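Local coordinates for putative branched chain amino acid ABC transporter, periplasmic amino acid-binding protein (Brucella ovis, PDB 4XFK) that probably captures branched-chain and other amino acids as the soluble, periplasmic binding component of an ABC-type amino-acid transport system, at residues 25-30 with 292-297; 32-37 with 298-303; 245-250 with 264-269; 19-24 with 57-62; 224-229 with 249-254. The protein carries 1 engineered substitution. All blocks are in the same frame, centred on the assembly; numbering follows the deposited sequence.

Contact 1 of 5, residues 25-30 with 292-297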
# COMPACT_ATOMS: atom_id res chain seq x y z
N ALA A 25 -7.22 5.89 -13.49
CA ALA A 25 -5.87 6.25 -13.04
C ALA A 25 -5.79 6.93 -11.68
O ALA A 25 -4.72 7.36 -11.29
CB ALA A 25 -5.18 7.13 -14.11
N SER A 26 -6.89 7.03 -10.94
CA SER A 26 -6.83 7.82 -9.70
C SER A 26 -5.78 7.30 -8.72
O SER A 26 -5.04 8.08 -8.12
CB SER A 26 -8.20 7.97 -9.04
OG SER A 26 -8.74 6.72 -8.65
N THR A 27 -5.68 5.98 -8.57
CA THR A 27 -4.68 5.43 -7.66
C THR A 27 -3.27 5.56 -8.23
O THR A 27 -2.34 5.98 -7.53
CB THR A 27 -5.02 3.98 -7.27
OG1 THR A 27 -6.26 3.98 -6.56
CG2 THR A 27 -3.95 3.38 -6.37
N GLY A 28 -3.10 5.22 -9.51
CA GLY A 28 -1.81 5.33 -10.16
C GLY A 28 -1.25 6.74 -10.10
O GLY A 28 -0.05 6.94 -9.92
N LEU A 29 -2.12 7.74 -10.22
CA LEU A 29 -1.67 9.13 -10.16
C LEU A 29 -1.21 9.54 -8.76
O LEU A 29 -0.38 10.44 -8.61
CB LEU A 29 -2.76 10.07 -10.68
CG LEU A 29 -2.96 10.01 -12.19
CD1 LEU A 29 -4.24 10.72 -12.58
CD2 LEU A 29 -1.77 10.62 -12.92
N LEU A 30 -1.75 8.89 -7.72
CA LEU A 30 -1.28 9.15 -6.36
C LEU A 30 0.08 8.47 -6.14
O LEU A 30 0.94 9.04 -5.46
CB LEU A 30 -2.32 8.73 -5.32
CG LEU A 30 -3.62 9.54 -5.38
CD1 LEU A 30 -4.65 8.95 -4.41
CD2 LEU A 30 -3.38 11.04 -5.11
N PRO A 292 -1.28 14.01 2.25
CA PRO A 292 -1.03 12.62 1.88
C PRO A 292 -2.00 11.66 2.57
O PRO A 292 -2.32 11.80 3.75
CB PRO A 292 0.40 12.38 2.38
CG PRO A 292 0.53 13.32 3.55
CD PRO A 292 -0.28 14.53 3.20
N SER A 293 -2.49 10.68 1.82
CA SER A 293 -3.35 9.66 2.40
C SER A 293 -3.29 8.42 1.53
O SER A 293 -2.63 8.41 0.49
CB SER A 293 -4.79 10.14 2.51
OG SER A 293 -5.37 10.28 1.23
N TYR A 294 -3.98 7.36 1.97
CA TYR A 294 -4.22 6.20 1.13
C TYR A 294 -2.85 5.61 0.70
O TYR A 294 -2.03 5.33 1.58
CB TYR A 294 -5.16 6.63 -0.01
CG TYR A 294 -5.54 5.61 -1.08
CD1 TYR A 294 -5.84 4.29 -0.77
CD2 TYR A 294 -5.59 6.00 -2.42
CE1 TYR A 294 -6.18 3.39 -1.78
CE2 TYR A 294 -5.94 5.12 -3.42
CZ TYR A 294 -6.22 3.81 -3.09
OH TYR A 294 -6.56 2.91 -4.07
N VAL A 295 -2.58 5.47 -0.60
CA VAL A 295 -1.35 4.80 -1.06
C VAL A 295 -0.08 5.63 -0.88
O VAL A 295 1.04 5.11 -1.00
CB VAL A 295 -1.47 4.38 -2.54
CG1 VAL A 295 -2.60 3.35 -2.71
CG2 VAL A 295 -1.71 5.60 -3.43
N GLU A 296 -0.22 6.92 -0.60
CA GLU A 296 0.93 7.83 -0.65
C GLU A 296 1.97 7.64 0.46
O GLU A 296 3.16 7.60 0.16
CB GLU A 296 0.47 9.29 -0.76
CG GLU A 296 -0.36 9.52 -2.01
CD GLU A 296 -0.93 10.93 -2.08
OE1 GLU A 296 -1.70 11.31 -1.17
OE2 GLU A 296 -0.59 11.65 -3.04
N PRO A 297 1.54 7.52 1.74
CA PRO A 297 2.56 7.37 2.79
C PRO A 297 3.51 6.16 2.61
O PRO A 297 4.72 6.35 2.76
CB PRO A 297 1.71 7.26 4.06
CG PRO A 297 0.50 8.11 3.73
CD PRO A 297 0.20 7.71 2.31
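Thr27 and Leu30, in the first turns of helix 26-44, receive the tight bend that leads into helix 296-312, and the contact shows how one ring can meet both a polar and an apolar partner along its rim. The fold is that of a periplasmic binding protein, built from two alpha/beta lobes, and the bend is a type II' beta turn from Ser293 to Glu296.

The polar part is brief. Thr27 OG1 and Tyr294 OH are hydrogen-bonded at 2.7 Å, the threonine oxygen lying at the ring edge and in its plane; either hydroxyl could be the donor. Chi1 of Tyr294 (177°) sets CG anti to the backbone N, and the ring beyond it presents its edge to Thr27 and Leu30, while Trp221 and Gln248 touch it from outside this pair of segments.

Apolar contacts fill the rest. Leu30 CD1 meets the same rim at Tyr294 CD2, 3.7 Å away. Val295 CG1 sits over the centre of one ring face, 3.6 Å above its plane, and also touches the methyl of Thr27. The other branch, Val295 CG2, packs on Leu30 CB at 3.7 Å. The Val295 side chain lies about 4 Å from a bound sodium ion.

Glu296 combines both kinds of contact. Its OE2, hydrogen-bonded to His290 and Tyr284, has Leu30 CD2 beside it at 3.5 Å, whereas OE1 turns back across the turn and accepts the backbone N of Ser293 on its anti lone pair (3.2 Å, N-H...O angle 160°).

Contact 2 of 5, residues 32-37 with 298-303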
# COMPACT_ATOMS: atom_id res chain seq x y z
N ARG A 32 2.18 8.26 -8.60
CA ARG A 32 3.02 9.22 -9.30
C ARG A 32 3.36 10.41 -8.40
O ARG A 32 4.52 10.80 -8.31
CB ARG A 32 2.35 9.71 -10.57
CG ARG A 32 3.21 10.69 -11.36
CD ARG A 32 2.48 11.15 -12.60
NE ARG A 32 3.25 12.13 -13.36
CZ ARG A 32 3.16 13.44 -13.14
NH1 ARG A 32 2.37 13.90 -12.18
NH2 ARG A 32 3.86 14.29 -13.87
N ALA A 33 2.36 10.97 -7.73
CA ALA A 33 2.60 12.11 -6.84
C ALA A 33 3.63 11.77 -5.76
O ALA A 33 4.54 12.54 -5.49
CB ALA A 33 1.29 12.60 -6.22
N ALA A 34 3.48 10.59 -5.15
CA ALA A 34 4.35 10.19 -4.04
C ALA A 34 5.78 9.89 -4.52
O ALA A 34 6.76 10.27 -3.87
CB ALA A 34 3.77 8.99 -3.31
N VAL A 35 5.88 9.22 -5.66
CA VAL A 35 7.18 8.91 -6.24
C VAL A 35 7.91 10.19 -6.68
O VAL A 35 9.10 10.37 -6.38
CB VAL A 35 7.02 7.91 -7.40
CG1 VAL A 35 8.34 7.72 -8.17
CG2 VAL A 35 6.53 6.57 -6.87
N LEU A 36 7.20 11.09 -7.35
CA LEU A 36 7.83 12.35 -7.75
C LEU A 36 8.20 13.17 -6.52
O LEU A 36 9.23 13.83 -6.50
CB LEU A 36 6.92 13.15 -8.68
CG LEU A 36 6.74 12.50 -10.06
CD1 LEU A 36 5.90 13.39 -10.97
CD2 LEU A 36 8.08 12.19 -10.70
N TYR A 37 7.37 13.12 -5.48
CA TYR A 37 7.70 13.83 -4.25
C TYR A 37 9.02 13.34 -3.65
O TYR A 37 9.93 14.13 -3.39
CB TYR A 37 6.56 13.71 -3.22
CG TYR A 37 6.89 14.29 -1.86
CD1 TYR A 37 6.61 15.62 -1.56
CD2 TYR A 37 7.44 13.49 -0.86
CE1 TYR A 37 6.90 16.14 -0.30
CE2 TYR A 37 7.73 14.00 0.39
CZ TYR A 37 7.47 15.32 0.67
OH TYR A 37 7.76 15.82 1.92
N ALA A 298 3.00 4.98 2.27
CA ALA A 298 3.90 3.83 2.08
C ALA A 298 4.89 4.10 0.95
O ALA A 298 6.07 3.74 1.05
CB ALA A 298 3.12 2.56 1.79
N ALA A 299 4.43 4.75 -0.11
CA ALA A 299 5.31 5.03 -1.24
C ALA A 299 6.41 6.01 -0.83
O ALA A 299 7.59 5.79 -1.13
CB ALA A 299 4.53 5.55 -2.42
N VAL A 300 6.04 7.06 -0.11
CA VAL A 300 7.03 8.03 0.36
C VAL A 300 8.00 7.40 1.36
O VAL A 300 9.23 7.52 1.23
CB VAL A 300 6.37 9.27 0.99
CG1 VAL A 300 7.43 10.15 1.65
CG2 VAL A 300 5.56 10.04 -0.05
N PHE A 301 7.46 6.72 2.37
CA PHE A 301 8.31 6.18 3.43
C PHE A 301 9.22 5.08 2.88
O PHE A 301 10.39 4.96 3.25
CB PHE A 301 7.48 5.66 4.61
CG PHE A 301 6.58 6.69 5.27
CD1 PHE A 301 6.78 8.05 5.07
CD2 PHE A 301 5.52 6.29 6.07
CE1 PHE A 301 5.94 8.99 5.67
CE2 PHE A 301 4.69 7.23 6.68
CZ PHE A 301 4.89 8.57 6.47
N GLY A 302 8.69 4.28 1.96
CA GLY A 302 9.49 3.26 1.31
C GLY A 302 10.64 3.87 0.55
O GLY A 302 11.77 3.38 0.61
N LEU A 303 10.36 4.95 -0.18
CA LEU A 303 11.41 5.62 -0.93
C LEU A 303 12.38 6.37 -0.02
O LEU A 303 13.53 6.56 -0.39
CB LEU A 303 10.84 6.52 -2.02
CG LEU A 303 10.17 5.77 -3.18
CD1 LEU A 303 9.44 6.75 -4.10
CD2 LEU A 303 11.20 4.97 -3.96
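Ala34 and Val300 mark the closest backbone approach of two helices that run in nearly the same direction, their short segments 8.5 Å apart at the axes and inclined at -25°, with the two CA atoms separated by 5.6 Å. An axis distance this small depends on small residues at the crossing. Ala34 CB points at the other helix and meets Ala299 CB at 3.6 Å, methyl against methyl.

Val300 flanks this pair and uses both of its branches. CG2 lies against Ala34 CB at 3.9 Å, and together with CG1 it also touches the CD2-CE2 side of the Tyr37 ring, CG2 coming within 4.0 Å of CD2. The two helices, 26-44 and 296-312, belong to distant parts of the sequence, yet both pack in the lobe of the five-stranded parallel sheet; helix 26-44 follows the strand 13-18 of that sheet, in the alternating strand-and-helix pattern of these binding proteins. Helix 274-288 closes over the Tyr37 flank, where Tyr284 touches Ala34 and Val300.

Tyr37 CG stands anti to the backbone N (chi1 173°); farther out, its OH is hydrogen-bonded to Asp283 of helix 274-288. Leu303 serves the other flank, one turn on from Ala299. Its CD1 lies on the helix backbone at Val35 CA, 3.8 Å away, and beside Val35 CG2 at 4.0 Å, while Val35 itself continues onto Leu115 in a loop.

Contact 3 of 5, residues 245-250 with 264-269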
# COMPACT_ATOMS: atom_id res chain seq x y z
N PHE A 245 -8.52 0.85 2.90
CA PHE A 245 -8.40 1.93 1.89
C PHE A 245 -9.48 3.00 1.97
O PHE A 245 -9.67 3.75 1.00
CB PHE A 245 -8.37 1.35 0.47
CG PHE A 245 -7.27 0.35 0.24
CD1 PHE A 245 -5.96 0.63 0.61
CD2 PHE A 245 -7.54 -0.88 -0.34
CE1 PHE A 245 -4.95 -0.31 0.40
CE2 PHE A 245 -6.54 -1.81 -0.56
CZ PHE A 245 -5.24 -1.53 -0.19
N LEU A 246 -10.17 3.13 3.10
CA LEU A 246 -11.25 4.11 3.17
C LEU A 246 -10.76 5.55 2.99
O LEU A 246 -11.54 6.41 2.55
CB LEU A 246 -12.04 3.99 4.46
CG LEU A 246 -13.36 4.76 4.51
CD1 LEU A 246 -14.34 4.26 3.45
CD2 LEU A 246 -13.98 4.67 5.89
N ASP A 247 -9.49 5.83 3.29
CA ASP A 247 -9.00 7.21 3.17
C ASP A 247 -8.60 7.59 1.74
O ASP A 247 -8.09 8.69 1.52
CB ASP A 247 -7.88 7.52 4.18
CG ASP A 247 -6.64 6.69 3.96
OD1 ASP A 247 -6.77 5.58 3.42
OD2 ASP A 247 -5.55 7.15 4.34
N GLN A 248 -8.86 6.73 0.76
CA GLN A 248 -8.78 7.16 -0.62
C GLN A 248 -9.72 8.35 -0.81
O GLN A 248 -10.86 8.31 -0.38
CB GLN A 248 -9.19 6.05 -1.59
CG GLN A 248 -9.19 6.55 -3.04
CD GLN A 248 -9.37 5.46 -4.07
OE1 GLN A 248 -9.74 4.33 -3.75
NE2 GLN A 248 -9.09 5.79 -5.33
N PRO A 249 -9.24 9.42 -1.46
CA PRO A 249 -10.11 10.58 -1.67
C PRO A 249 -11.43 10.20 -2.34
O PRO A 249 -11.43 9.42 -3.30
CB PRO A 249 -9.26 11.48 -2.57
CG PRO A 249 -7.85 11.16 -2.16
CD PRO A 249 -7.85 9.68 -1.90
N GLY A 250 -12.53 10.72 -1.79
CA GLY A 250 -13.86 10.51 -2.33
C GLY A 250 -14.80 9.69 -1.46
O GLY A 250 -16.03 9.87 -1.51
N VAL A 264 -10.20 2.63 9.39
CA VAL A 264 -9.14 2.24 8.46
C VAL A 264 -7.85 2.05 9.27
O VAL A 264 -7.67 2.70 10.30
CB VAL A 264 -8.95 3.30 7.34
CG1 VAL A 264 -8.35 4.59 7.89
CG2 VAL A 264 -8.12 2.76 6.17
N SER A 265 -6.99 1.15 8.82
CA SER A 265 -5.65 1.01 9.39
C SER A 265 -4.64 1.27 8.27
O SER A 265 -4.72 0.64 7.21
CB SER A 265 -5.44 -0.38 9.96
OG SER A 265 -4.14 -0.47 10.53
N THR A 266 -3.74 2.23 8.50
CA THR A 266 -2.76 2.63 7.48
C THR A 266 -1.42 2.95 8.13
O THR A 266 -1.34 3.05 9.35
CB THR A 266 -3.21 3.89 6.69
OG1 THR A 266 -2.88 5.05 7.46
CG2 THR A 266 -4.68 3.87 6.33
N PRO A 267 -0.35 3.12 7.32
CA PRO A 267 0.94 3.45 7.92
C PRO A 267 1.08 4.90 8.42
O PRO A 267 2.17 5.27 8.84
CB PRO A 267 1.93 3.23 6.76
CG PRO A 267 1.21 2.39 5.77
CD PRO A 267 -0.22 2.75 5.90
N PHE A 268 0.02 5.70 8.37
CA PHE A 268 0.19 7.12 8.63
C PHE A 268 -1.10 7.84 9.02
O PHE A 268 -2.19 7.50 8.54
CB PHE A 268 0.78 7.80 7.38
CG PHE A 268 0.87 9.30 7.48
CD1 PHE A 268 1.85 9.90 8.25
CD2 PHE A 268 -0.05 10.10 6.82
CE1 PHE A 268 1.93 11.29 8.34
CE2 PHE A 268 0.03 11.49 6.92
CZ PHE A 268 1.01 12.07 7.68
N ASN A 269 -0.97 8.85 9.87
CA ASN A 269 -2.02 9.83 10.04
C ASN A 269 -1.32 11.13 10.43
O ASN A 269 -0.36 11.09 11.19
CB ASN A 269 -3.03 9.37 11.11
CG ASN A 269 -4.12 10.39 11.36
OD1 ASN A 269 -3.89 11.41 12.00
ND2 ASN A 269 -5.32 10.11 10.86
O HOH W 1 -3.04 7.06 5.57
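Thr266 OG1, whose companion methyl CG2 rests against Asp247 OD2 at 3.9 Å, is gripped from several directions. The backbone N of Phe268 donates to it over 3.1 Å at 164°, closing an ST turn just after strand 263-266; Gln357 NE2 is a further hydrogen-bond partner, and a water lies 2.8 Å from the same OG1. That water is also 2.8 Å from Asp247 OD2, so the two side chains, which reach toward each other tip to tip, are joined through it as well as by direct packing. Asp247 OD2 has a second partner in the backbone N of Tyr294.

The carboxylate stands in the loop of a beta-alpha-beta unit, in which strand 240-243 is followed by helix 251-255 and then by the neighbouring parallel strand 263-266. A type I turn from Phe245 to Gln248 shapes this loop, and the side chain of Phe245 lies about 4 Å from a bound acetate, probably from the crystallisation liquor, though such ions often mark pockets.

Val264 packs against the turn; its CG2, anti to the backbone N, lies 3.7 Å from Leu246 N and 3.8 Å from Phe245 N, while Leu246 CB approaches Val264 CB at 4.3 Å.

Contact 4 of 5, residues 19-24 with 57-62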
# COMPACT_ATOMS: atom_id res chain seq x y z
N THR A 19 -0.78 2.93 -13.92
CA THR A 19 -1.89 3.52 -14.67
C THR A 19 -1.81 5.03 -14.49
O THR A 19 -2.09 5.54 -13.41
CB THR A 19 -3.24 3.01 -14.15
OG1 THR A 19 -3.20 1.58 -14.05
CG2 THR A 19 -4.37 3.45 -15.09
N LEU A 20 -1.44 5.74 -15.56
CA LEU A 20 -1.05 7.15 -15.42
C LEU A 20 -1.94 8.11 -16.20
O LEU A 20 -1.69 9.32 -16.22
CB LEU A 20 0.42 7.34 -15.79
CG LEU A 20 1.40 6.65 -14.83
CD1 LEU A 20 2.82 6.70 -15.38
CD2 LEU A 20 1.31 7.25 -13.43
N SER A 21 -2.99 7.59 -16.83
CA SER A 21 -3.94 8.46 -17.52
C SER A 21 -5.30 7.80 -17.59
O SER A 21 -5.41 6.58 -17.46
CB SER A 21 -3.46 8.81 -18.94
OG SER A 21 -3.46 7.66 -19.79
N GLY A 22 -6.33 8.60 -17.78
CA GLY A 22 -7.65 8.07 -18.04
C GLY A 22 -8.47 7.78 -16.79
O GLY A 22 -8.04 8.03 -15.67
N PRO A 23 -9.69 7.24 -16.99
CA PRO A 23 -10.68 7.13 -15.91
C PRO A 23 -10.33 6.14 -14.80
O PRO A 23 -10.96 6.20 -13.75
CB PRO A 23 -11.96 6.70 -16.65
CG PRO A 23 -11.48 6.07 -17.92
CD PRO A 23 -10.23 6.80 -18.29
N GLN A 24 -9.36 5.26 -15.02
CA GLN A 24 -9.00 4.29 -14.00
C GLN A 24 -7.71 4.67 -13.27
O GLN A 24 -7.17 3.86 -12.51
CB GLN A 24 -8.80 2.90 -14.61
CG GLN A 24 -9.95 2.39 -15.46
CD GLN A 24 -11.29 2.46 -14.77
OE1 GLN A 24 -11.40 2.29 -13.55
NE2 GLN A 24 -12.33 2.71 -15.55
N GLU A 57 8.70 7.21 -16.85
CA GLU A 57 7.32 6.81 -16.61
C GLU A 57 6.76 6.00 -17.76
O GLU A 57 6.97 6.34 -18.93
CB GLU A 57 6.46 8.05 -16.37
CG GLU A 57 6.88 8.86 -15.14
CD GLU A 57 6.10 10.15 -15.00
OE1 GLU A 57 4.91 10.09 -14.65
OE2 GLU A 57 6.68 11.23 -15.23
N TYR A 58 6.04 4.93 -17.43
CA TYR A 58 5.38 4.06 -18.41
C TYR A 58 3.92 3.88 -18.04
O TYR A 58 3.59 3.21 -17.06
CB TYR A 58 6.08 2.70 -18.50
CG TYR A 58 7.51 2.82 -18.96
CD1 TYR A 58 8.52 3.12 -18.05
CD2 TYR A 58 7.86 2.67 -20.30
CE1 TYR A 58 9.83 3.28 -18.47
CE2 TYR A 58 9.17 2.81 -20.71
CZ TYR A 58 10.14 3.12 -19.79
OH TYR A 58 11.45 3.27 -20.18
N ASP A 59 3.05 4.51 -18.81
CA ASP A 59 1.61 4.44 -18.61
C ASP A 59 1.11 3.08 -19.05
O ASP A 59 1.12 2.76 -20.23
CB ASP A 59 0.96 5.56 -19.42
CG ASP A 59 -0.54 5.68 -19.20
OD1 ASP A 59 -1.11 4.98 -18.33
OD2 ASP A 59 -1.15 6.51 -19.93
N ASN A 60 0.69 2.27 -18.08
CA ASN A 60 0.20 0.93 -18.36
C ASN A 60 -1.32 0.94 -18.39
O ASN A 60 -1.98 1.07 -17.34
CB ASN A 60 0.68 -0.07 -17.30
CG ASN A 60 0.07 -1.44 -17.51
OD1 ASN A 60 -0.28 -1.80 -18.64
ND2 ASN A 60 -0.08 -2.20 -16.43
N GLN A 61 -1.89 0.80 -19.58
CA GLN A 61 -3.33 0.83 -19.76
C GLN A 61 -3.93 -0.56 -19.87
O GLN A 61 -5.14 -0.71 -20.02
CB GLN A 61 -3.67 1.63 -21.01
CG GLN A 61 -3.39 3.11 -20.84
CD GLN A 61 -4.40 3.78 -19.93
OE1 GLN A 61 -5.61 3.59 -20.08
NE2 GLN A 61 -3.91 4.55 -18.97
N GLY A 62 -3.08 -1.57 -19.80
CA GLY A 62 -3.50 -2.92 -20.11
C GLY A 62 -3.34 -3.98 -19.04
O GLY A 62 -3.17 -5.15 -19.36
O HOH W 2 -1.34 -0.61 -14.04
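Ser21 OG donates to Asp59 OD2 over 2.6 Å, using the syn lone pair on the side of the other carboxylate oxygen. That other oxygen, OD1, takes two donors from opposite faces of the carboxylate plane. Leu20 N lies 2.9 Å from Asp59 OD1, 55° out of the plane; Gln61 NE2 meets Asp59 OD1 at the same distance, but on the syn side and much nearer the plane. The same Gln61 nitrogen gives a further hydrogen bond to Ser21 O at 2.9 Å, so one amide ties the carboxylate to the loop backbone. The bend at chi2 of Gln61 (-73°) turns CD back toward that loop.

The setting is the edge of the five-stranded parallel sheet, where strand 54-59 lies outermost beside strand 13-18 and the loop 19-24 leads on to helix 26-44. Asn60 forms an Asx turn, its OD1 accepting from Gly62 N, and its ND2 is hydrogen-bonded to Gly63 O. A water bound to Thr19 OG1 has only a weak link to that ND2.

Packing falls mainly to Leu20, whose CD1 touches Tyr58 O at 3.9 Å and Glu57 CB at 4.0 Å, with Thr19 CG2 lying 4.1 Å from Gln61 NE2; Glu57 forms a salt bridge with Arg32. With three donors around it, Asp59 would probably be stabilised as the carboxylate by neutral groups of these two segments, at a place near the protein surface.

Contact 5 of 5, residues 224-229 with 249-254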
# COMPACT_ATOMS: atom_id res chain seq x y z
N ASP A 224 -15.05 0.19 -6.33
CA ASP A 224 -15.56 -0.92 -5.52
C ASP A 224 -15.70 -0.55 -4.05
O ASP A 224 -16.42 -1.23 -3.32
CB ASP A 224 -14.68 -2.15 -5.68
CG ASP A 224 -14.87 -2.84 -7.01
OD1 ASP A 224 -15.88 -2.57 -7.70
OD2 ASP A 224 -14.02 -3.67 -7.36
N LEU A 225 -14.99 0.49 -3.59
CA LEU A 225 -15.28 1.06 -2.28
C LEU A 225 -16.13 2.34 -2.38
O LEU A 225 -17.08 2.50 -1.63
CB LEU A 225 -14.03 1.28 -1.42
CG LEU A 225 -14.29 1.67 0.05
CD1 LEU A 225 -15.26 0.69 0.73
CD2 LEU A 225 -12.98 1.73 0.82
N LEU A 226 -15.81 3.23 -3.33
CA LEU A 226 -16.56 4.47 -3.49
C LEU A 226 -18.06 4.23 -3.66
O LEU A 226 -18.89 4.87 -3.00
CB LEU A 226 -16.01 5.28 -4.67
CG LEU A 226 -14.60 5.86 -4.55
CD1 LEU A 226 -14.02 6.24 -5.91
CD2 LEU A 226 -14.59 7.06 -3.62
N LEU A 227 -18.41 3.30 -4.55
CA LEU A 227 -19.82 3.06 -4.86
C LEU A 227 -20.48 2.18 -3.81
O LEU A 227 -21.69 2.25 -3.60
CB LEU A 227 -19.99 2.46 -6.25
CG LEU A 227 -19.51 3.34 -7.41
CD1 LEU A 227 -19.76 2.64 -8.74
CD2 LEU A 227 -20.17 4.73 -7.37
N LEU A 228 -19.68 1.36 -3.14
CA LEU A 228 -20.17 0.58 -2.01
C LEU A 228 -20.56 1.52 -0.86
O LEU A 228 -21.63 1.35 -0.26
CB LEU A 228 -19.10 -0.42 -1.56
CG LEU A 228 -19.42 -1.28 -0.34
CD1 LEU A 228 -20.75 -2.04 -0.48
CD2 LEU A 228 -18.26 -2.25 -0.06
N MET A 229 -19.72 2.50 -0.57
CA MET A 229 -20.02 3.50 0.45
C MET A 229 -21.28 4.29 0.10
O MET A 229 -22.12 4.55 0.95
CB MET A 229 -18.85 4.46 0.66
CG MET A 229 -17.61 3.82 1.27
SD MET A 229 -17.92 2.93 2.80
CE MET A 229 -18.30 4.27 3.93
N PRO A 249 -9.24 9.42 -1.46
CA PRO A 249 -10.11 10.58 -1.67
C PRO A 249 -11.43 10.20 -2.34
O PRO A 249 -11.43 9.42 -3.30
CB PRO A 249 -9.26 11.48 -2.57
CG PRO A 249 -7.85 11.16 -2.16
CD PRO A 249 -7.85 9.68 -1.90
N GLY A 250 -12.53 10.72 -1.79
CA GLY A 250 -13.86 10.51 -2.33
C GLY A 250 -14.80 9.69 -1.46
O GLY A 250 -16.03 9.87 -1.51
N ASN A 251 -14.26 8.75 -0.69
CA ASN A 251 -15.10 7.84 0.10
C ASN A 251 -15.93 8.51 1.19
O ASN A 251 -17.09 8.15 1.40
CB ASN A 251 -14.26 6.75 0.73
CG ASN A 251 -13.83 5.70 -0.25
OD1 ASN A 251 -14.63 5.22 -1.04
ND2 ASN A 251 -12.57 5.32 -0.18
N ILE A 252 -15.34 9.46 1.90
CA ILE A 252 -16.04 10.11 3.01
C ILE A 252 -17.16 11.02 2.49
O ILE A 252 -18.25 11.05 3.07
CB ILE A 252 -15.06 10.84 3.95
CG1 ILE A 252 -14.06 9.83 4.51
CG2 ILE A 252 -15.82 11.56 5.07
CD1 ILE A 252 -14.70 8.58 5.08
N GLY A 253 -16.91 11.72 1.39
CA GLY A 253 -17.96 12.47 0.74
C GLY A 253 -19.12 11.55 0.36
O GLY A 253 -20.28 11.87 0.61
N ASN A 254 -18.81 10.40 -0.22
CA ASN A 254 -19.85 9.47 -0.63
C ASN A 254 -20.59 8.86 0.56
O ASN A 254 -21.76 8.48 0.43
CB ASN A 254 -19.28 8.35 -1.51
CG ASN A 254 -19.19 8.75 -2.96
OD1 ASN A 254 -19.29 9.93 -3.31
ND2 ASN A 254 -18.98 7.76 -3.82
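Chi1 sets the CG atoms of Leu226 and Asn251 anti to their own carbonyl carbons (-67° and -75°); beyond them, the leucine branch CD2 and the amide oxygen OD1 approach to 3.2 Å, the two side chains crossing at about a right angle. Asn254, one turn further along, has CG in the same position, and its ND2 lies beside the backbone of helix 223-235. There ND2 donates to Leu226 O over 3.0 Å, almost straight at 174°. The acceptor lies in the amide plane of Asn254, but the donor stands well above the plane of the peptide carbonyl.

These are two successive helices on the lobe with the mixed sheet: helix 223-235 leads to strand 240-243, and the short helix 251-255 follows the loop after that strand. Gly250 occupies the N-cap of the short helix with a positive phi, and Leu226 CD2 lies close on its backbone, 3.4 Å from Gly250 C. Asp368 accepts hydrogen bonds from Gly250 N and Gly253 N at this helix start.

Leu225 covers the other end of the Asn251 amide, its CD2 lying 3.7 Å from ND2. That nitrogen finds its polar partner outside the two segments, in Leu246 O. The buried Asn251 amide thus satisfies its ND2 there, while OD1 lies among carbons of Leu225 and Leu226; across these segments the hydrogen bond is that of Asn254, whose donor reaches a main-chain oxygen and so does not rely on a matching polar side chain.

Contacts 1 and 2 join the same two helices, 26-44 and 296-312, in the buried interior: contact 1 at their beginnings, where a turn adds a hydroxyl pair, and contact 2 further along, where apolar side chains pack. Contact 3, also buried, belongs to the mixed-sheet lobe and relies on a water and a carboxylate; Asp247 ties it to contact 1 through Tyr294. Contact 5 shares Pro249 and Gly250 with contact 3 but is only partly buried, mixing leucine packing with asparagine amides. Contact 4 is the surface member and the richest in direct hydrogen bonds; it touches contact 1 through Leu20 and contact 2 through Arg32.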